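WbbM protein (Klebsiella pneumoniae, PDB 6U4B) probably acts as a bifunctional glycosyltransferase, a trimeric O-antigen polymerase that binds magnesium. Local coordinates at residues K331-I335 with P358-L362. Numbering follows the deposited sequence.
Sequences KNYDI and PNVSL
I335 and L362 are paired across neighbouring parallel strands, 333-340 and 360-366, of a beta-alpha-beta unit whose crossover is helix 344-352. The unit lies in the glycosyltransferase family 8 region, away from the magnesium site. The axes of the two short segments approach to 4.8 Å and are nearly parallel. Y333, I335, V360 and L362 share one face of the sheet, where branched and aromatic residues suit a largely buried apolar layer. I335 sends its two arms to different neighbours: CG1, anti to the carbonyl carbon (chi1 -53°), carries CD1 to within 3.9 Å of V360 CG1, while CG2 rests 3.7 Å from L362 CD2, the I335 and L362 side chains crossing at a slant. L362 also packs on L350 and V351 of the crossover helix, and I335 reaches I306 of strand 302-309. The Y333 ring extends along the same face, and its hydroxyl is held by D414. The backbone pairing is regular: S361 N bonds to Y333 O almost straight (171°), and I335 N returns to S361 O. On the other face, D334 and S361 are joined through a water that donates to D334 OD1 and I335 O and accepts from S361 OG, a polar bridge suited to a short hydroxyl beside a carboxylate. D334 has further partners in R363 and Y399, which probably favour its charged form. Where the strands begin, N359 extends the pairing with its side chain. Its CG sits between the backbone N and the carbonyl carbon (chi1 64°), swinging the amide toward the other segment; asparagine is short enough to put an N-H there while the backbone O of N359 accepts from Y333 N at 2.7 Å. The N359 ND2 then meets K331 O at 3.0 Å, with that oxygen lying nearly in the amide plane.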
loop_
_atom_site.group_PDB
_atom_site.type_symbol
_atom_site.label_atom_id
_atom_site.label_comp_id
_atom_site.label_asym_id
_atom_site.label_seq_id
_atom_site.Cartn_x
_atom_site.Cartn_y
_atom_site.Cartn_z
ATOM N N LYS A 331 9.711 -21.964 -4.559
ATOM C CA LYS A 331 10.133 -22.586 -3.315
ATOM C C LYS A 331 9.017 -22.483 -2.285
ATOM O O LYS A 331 8.131 -21.628 -2.378
ATOM C CB LYS A 331 11.407 -21.936 -2.756
ATOM C CG LYS A 331 12.647 -22.123 -3.611
ATOM C CD LYS A 331 13.859 -21.503 -2.932
ATOM C CE LYS A 331 15.064 -21.477 -3.859
ATOM N NZ LYS A 331 16.220 -20.774 -3.239
ATOM N N ASN A 332 9.071 -23.372 -1.298
ATOM C CA ASN A 332 8.171 -23.343 -0.158
ATOM C C ASN A 332 8.936 -22.889 1.077
ATOM O O ASN A 332 10.146 -23.105 1.192
ATOM C CB ASN A 332 7.542 -24.714 0.086
ATOM C CG ASN A 332 6.723 -25.195 -1.090
ATOM O OD1 ASN A 332 6.134 -24.395 -1.817
ATOM N ND2 ASN A 332 6.685 -26.507 -1.289
ATOM N N TYR A 333 8.225 -22.245 2.000
ATOM C CA TYR A 333 8.843 -21.657 3.181
ATOM C C TYR A 333 8.059 -22.077 4.415
ATOM O O TYR A 333 6.873 -21.755 4.545
ATOM C CB TYR A 333 8.915 -20.131 3.060
ATOM C CG TYR A 333 9.831 -19.672 1.943
ATOM C CD1 TYR A 333 11.120 -19.230 2.211
ATOM C CD2 TYR A 333 9.408 -19.695 0.618
ATOM C CE1 TYR A 333 11.960 -18.816 1.190
ATOM C CE2 TYR A 333 10.239 -19.290 -0.407
ATOM C CZ TYR A 333 11.513 -18.848 -0.116
ATOM O OH TYR A 333 12.339 -18.439 -1.140
ATOM N N ASP A 334 8.729 -22.794 5.314
ATOM C CA ASP A 334 8.141 -23.383 6.516
ATOM C C ASP A 334 8.630 -22.560 7.705
ATOM O O ASP A 334 9.690 -22.831 8.273
ATOM C CB ASP A 334 8.542 -24.858 6.625
ATOM C CG ASP A 334 7.922 -25.568 7.825
ATOM O OD1 ASP A 334 7.283 -24.916 8.678
ATOM O OD2 ASP A 334 8.082 -26.804 7.909
ATOM N N ILE A 335 7.854 -21.546 8.077
ATOM C CA ILE A 335 8.226 -20.626 9.143
ATOM C C ILE A 335 7.589 -21.099 10.440
ATOM O O ILE A 335 6.378 -21.352 10.493
ATOM C CB ILE A 335 7.800 -19.185 8.816
ATOM C CG1 ILE A 335 8.328 -18.766 7.442
ATOM C CG2 ILE A 335 8.299 -18.236 9.889
ATOM C CD1 ILE A 335 7.995 -17.337 7.065
ATOM N N PRO A 358 0.392 -19.369 -0.747
ATOM C CA PRO A 358 0.296 -20.802 -0.431
ATOM C C PRO A 358 1.643 -21.484 -0.273
ATOM O O PRO A 358 1.690 -22.601 0.256
ATOM C CB PRO A 358 -0.485 -21.376 -1.622
ATOM C CG PRO A 358 -0.248 -20.409 -2.728
ATOM C CD PRO A 358 -0.140 -19.058 -2.084
ATOM N N ASN A 359 2.733 -20.856 -0.703
ATOM C CA ASN A 359 4.067 -21.421 -0.550
ATOM C C ASN A 359 4.746 -20.985 0.742
ATOM O O ASN A 359 5.929 -21.279 0.934
ATOM C CB ASN A 359 4.944 -21.042 -1.744
ATOM C CG ASN A 359 5.174 -19.547 -1.847
ATOM O OD1 ASN A 359 4.283 -18.748 -1.555
ATOM N ND2 ASN A 359 6.376 -19.160 -2.254
ATOM N N VAL A 360 4.032 -20.287 1.623
ATOM C CA VAL A 360 4.576 -19.807 2.889
ATOM C C VAL A 360 3.655 -20.269 4.010
ATOM O O VAL A 360 2.483 -19.876 4.058
ATOM C CB VAL A 360 4.723 -18.275 2.914
ATOM C CG1 VAL A 360 5.304 -17.824 4.248
ATOM C CG2 VAL A 360 5.589 -17.796 1.757
ATOM N N SER A 361 4.181 -21.097 4.908
ATOM C CA SER A 361 3.455 -21.533 6.090
ATOM C C SER A 361 4.013 -20.845 7.328
ATOM O O SER A 361 5.212 -20.570 7.420
ATOM C CB SER A 361 3.538 -23.052 6.268
ATOM O OG SER A 361 2.972 -23.445 7.506
ATOM N N LEU A 362 3.127 -20.571 8.282
ATOM C CA LEU A 362 3.502 -19.969 9.556
ATOM C C LEU A 362 2.823 -20.752 10.671
ATOM O O LEU A 362 1.594 -20.882 10.683
ATOM C CB LEU A 362 3.101 -18.491 9.614
ATOM C CG LEU A 362 3.874 -17.521 10.519
ATOM C CD1 LEU A 362 2.920 -16.682 11.356
ATOM C CD2 LEU A 362 4.903 -18.219 11.403
HETATM O O HOH W 1 5.163 -23.354 9.277
#